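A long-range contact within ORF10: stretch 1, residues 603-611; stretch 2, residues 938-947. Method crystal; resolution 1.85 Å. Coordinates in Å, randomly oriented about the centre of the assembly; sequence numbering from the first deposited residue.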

# COMPACT_ATOMS: atom_id res chain seq x y z
N ASP A 603 33.97 2.59 -3.25
CA ASP A 603 34.29 3.89 -3.84
C ASP A 603 35.09 4.76 -2.89
O ASP A 603 36.01 5.48 -3.32
CB ASP A 603 33.00 4.62 -4.24
CG ASP A 603 32.35 4.02 -5.47
OD1 ASP A 603 32.95 3.13 -6.11
OD2 ASP A 603 31.20 4.43 -5.78
N SER A 604 34.74 4.75 -1.60
CA SER A 604 35.46 5.55 -0.62
C SER A 604 36.93 5.14 -0.53
O SER A 604 37.83 5.98 -0.54
CB SER A 604 34.79 5.41 0.74
OG SER A 604 33.68 6.28 0.84
N LEU A 605 37.17 3.84 -0.38
CA LEU A 605 38.54 3.34 -0.27
C LEU A 605 39.35 3.67 -1.51
O LEU A 605 40.51 4.10 -1.42
CB LEU A 605 38.53 1.83 -0.06
CG LEU A 605 37.93 1.39 1.27
CD1 LEU A 605 37.67 -0.11 1.18
CD2 LEU A 605 38.88 1.75 2.42
N LEU A 606 38.76 3.46 -2.69
CA LEU A 606 39.43 3.81 -3.94
C LEU A 606 39.75 5.29 -3.99
O LEU A 606 40.91 5.69 -4.17
CB LEU A 606 38.55 3.39 -5.12
CG LEU A 606 39.27 3.19 -6.46
CD1 LEU A 606 40.33 2.13 -6.32
CD2 LEU A 606 38.25 2.82 -7.52
N GLN A 607 38.73 6.13 -3.84
CA GLN A 607 38.94 7.55 -4.06
C GLN A 607 39.89 8.15 -3.04
O GLN A 607 40.64 9.07 -3.37
CB GLN A 607 37.62 8.30 -4.07
CG GLN A 607 36.83 8.03 -5.35
CD GLN A 607 35.41 8.50 -5.28
OE1 GLN A 607 35.10 9.50 -4.62
NE2 GLN A 607 34.53 7.80 -5.98
N GLN A 608 39.89 7.63 -1.80
CA GLN A 608 40.72 8.25 -0.79
C GLN A 608 42.16 7.75 -0.82
O GLN A 608 43.01 8.32 -0.13
CB GLN A 608 40.12 8.04 0.61
CG GLN A 608 38.77 8.77 0.76
CD GLN A 608 38.50 9.21 2.19
OE1 GLN A 608 38.12 8.40 3.01
NE2 GLN A 608 38.66 10.50 2.47
N GLY A 609 42.43 6.70 -1.58
CA GLY A 609 43.79 6.26 -1.82
C GLY A 609 44.28 5.16 -0.93
O GLY A 609 45.49 4.95 -0.83
N ILE A 610 43.38 4.43 -0.27
CA ILE A 610 43.77 3.36 0.65
C ILE A 610 43.46 2.03 -0.02
O ILE A 610 42.29 1.67 -0.21
CB ILE A 610 43.06 3.49 2.00
CG1 ILE A 610 43.41 4.83 2.63
CG2 ILE A 610 43.46 2.32 2.91
CD1 ILE A 610 44.89 5.01 2.99
N ASN A 611 44.50 1.29 -0.37
CA ASN A 611 44.38 0.06 -1.15
C ASN A 611 44.37 -1.10 -0.16
O ASN A 611 45.42 -1.63 0.20
CB ASN A 611 45.51 -0.07 -2.17
CG ASN A 611 45.46 -1.38 -2.96
OD1 ASN A 611 44.37 -1.92 -3.24
ND2 ASN A 611 46.63 -1.89 -3.35
N GLY A 938 48.53 7.61 9.93
CA GLY A 938 49.43 8.65 9.47
C GLY A 938 49.34 9.01 8.00
O GLY A 938 50.14 9.83 7.54
N LYS A 939 48.40 8.45 7.24
CA LYS A 939 48.32 8.70 5.81
C LYS A 939 47.57 9.99 5.50
O LYS A 939 46.74 10.46 6.28
CB LYS A 939 47.64 7.53 5.10
CG LYS A 939 48.28 6.18 5.38
CD LYS A 939 49.46 5.92 4.46
CE LYS A 939 49.73 4.41 4.31
NZ LYS A 939 48.79 3.77 3.33
N HIS A 940 47.89 10.59 4.35
CA HIS A 940 47.08 11.65 3.78
C HIS A 940 46.02 11.01 2.89
O HIS A 940 46.36 10.27 1.96
CB HIS A 940 47.94 12.62 2.96
CG HIS A 940 48.94 13.37 3.79
ND1 HIS A 940 50.17 12.85 4.15
CD2 HIS A 940 48.89 14.61 4.34
CE1 HIS A 940 50.83 13.73 4.88
NE2 HIS A 940 50.08 14.81 5.01
N LEU A 941 44.74 11.28 3.18
CA LEU A 941 43.65 10.79 2.35
C LEU A 941 43.24 11.85 1.34
O LEU A 941 43.21 13.04 1.67
CB LEU A 941 42.42 10.41 3.20
CG LEU A 941 42.65 9.46 4.38
CD1 LEU A 941 41.34 8.99 5.02
CD2 LEU A 941 43.48 8.26 3.92
N ASN A 942 42.88 11.43 0.13
CA ASN A 942 42.21 12.33 -0.80
C ASN A 942 40.76 12.54 -0.36
O ASN A 942 40.14 11.65 0.22
CB ASN A 942 42.18 11.78 -2.23
CG ASN A 942 43.48 11.17 -2.65
OD1 ASN A 942 44.54 11.77 -2.50
ND2 ASN A 942 43.40 9.96 -3.22
N LYS A 943 40.22 13.72 -0.65
CA LYS A 943 38.78 13.91 -0.47
C LYS A 943 38.02 13.09 -1.52
O LYS A 943 38.47 12.95 -2.66
CB LYS A 943 38.43 15.39 -0.58
CG LYS A 943 39.00 16.24 0.55
CD LYS A 943 38.01 17.32 0.98
CE LYS A 943 38.63 18.70 0.88
NZ LYS A 943 39.95 18.75 1.58
N VAL A 944 36.88 12.51 -1.11
CA VAL A 944 36.04 11.82 -2.08
C VAL A 944 35.35 12.83 -2.98
O VAL A 944 35.16 14.01 -2.64
CB VAL A 944 35.00 10.90 -1.42
CG1 VAL A 944 35.69 9.82 -0.64
CG2 VAL A 944 34.08 11.73 -0.52
N ASN A 945 34.92 12.35 -4.13
CA ASN A 945 34.25 13.21 -5.09
C ASN A 945 32.84 13.58 -4.64
O ASN A 945 32.41 14.72 -4.80
CB ASN A 945 34.21 12.51 -6.45
CG ASN A 945 33.75 13.43 -7.54
OD1 ASN A 945 34.31 14.53 -7.72
ND2 ASN A 945 32.72 13.02 -8.27
N GLN A 946 32.11 12.62 -4.06
CA GLN A 946 30.72 12.85 -3.65
C GLN A 946 30.52 12.33 -2.24
O GLN A 946 30.16 11.16 -2.05
CB GLN A 946 29.74 12.19 -4.62
CG GLN A 946 28.29 12.55 -4.32
CD GLN A 946 28.07 14.04 -4.15
OE1 GLN A 946 28.06 14.56 -3.03
NE2 GLN A 946 27.90 14.73 -5.26
N PRO A 947 30.74 13.16 -1.23
CA PRO A 947 30.51 12.73 0.15
C PRO A 947 29.01 12.67 0.44
O PRO A 947 28.19 13.13 -0.36
CB PRO A 947 31.19 13.81 0.98
CG PRO A 947 31.13 15.04 0.10
CD PRO A 947 31.16 14.57 -1.32
O HOH W 1 32.54 9.88 -4.34
O HOH W 2 45.90 8.41 0.17

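Four direct hydrogen bonds join the end of a helix to an extended, irregular segment more than 300 residues away, and all four run through Gln-607 and Gln-608. The first rule is that a helix's last turn leaves carbonyls free, and a passing extended segment can satisfy them. Asn-942 does this twice: its side-chain ND2 donates to Gln-607 O at 2.9 Å, nearly straight at 166°, and its backbone N donates to Gln-608 O at 3.1 Å. One residue thus covers two successive carbonyls, with its main chain and its side chain each taking one.

The exchange is reciprocal. Gln-608 NE2 donates to Asn-942 O at 2.9 Å, so the backbone N and O of Asn-942 are both engaged by the same glutamine, one through its main chain and the other through its side chain. This pairing fits the closest approach in the register, 4.3 Å between Gln-608 CA and Asn-942 CA. Two CA-H...O contacts accompany it, Leu-941 CA to Gln-608 O and Gln-608 CA to Asn-942 O, each 3.6 Å.

Gln-607 reaches further along the segment. Its CA-to-CB bond points sideways, but the extended side chain brings OE1 within 2.9 Å of Asn-945 N, at an angle of 172°. The same OE1 accepts from water 1 at 2.6 Å, and that water accepts from Gln-946 N at 2.8 Å, so one side-chain oxygen serves two consecutive backbone amides, one directly and one through solvent. At the other end, water 2 donates to Gln-608 O at 2.9 Å and to His-940 O at 2.6 Å, bridging two carbonyls that could not bond each other.

Gly-609 takes the turn out of the helix at positive phi, in a Schellman motif, with Ile-610 N bonded to Leu-605 O at 3.1 Å and Gly-609 N to Leu-606 O at 3.2 Å. A CB here would be jammed against the preceding carbonyl and would also lie only 3.2 Å from Asn-942 ND2, so backbone and interface both favour glycine.

Apolar packing completes the contact beside these hydrogen bonds. Val-944 CG1 rests 3.5 Å from Gln-608 CG and 4.3 Å from Ser-604 CA, using the aliphatic part of the glutamine as a surface. Beyond the turn, Ile-610 CD1 meets Leu-941 CD2 at 3.7 Å. Both sides summed, 488 Å² is buried between the stretches, with Gln-608 the most covered residue.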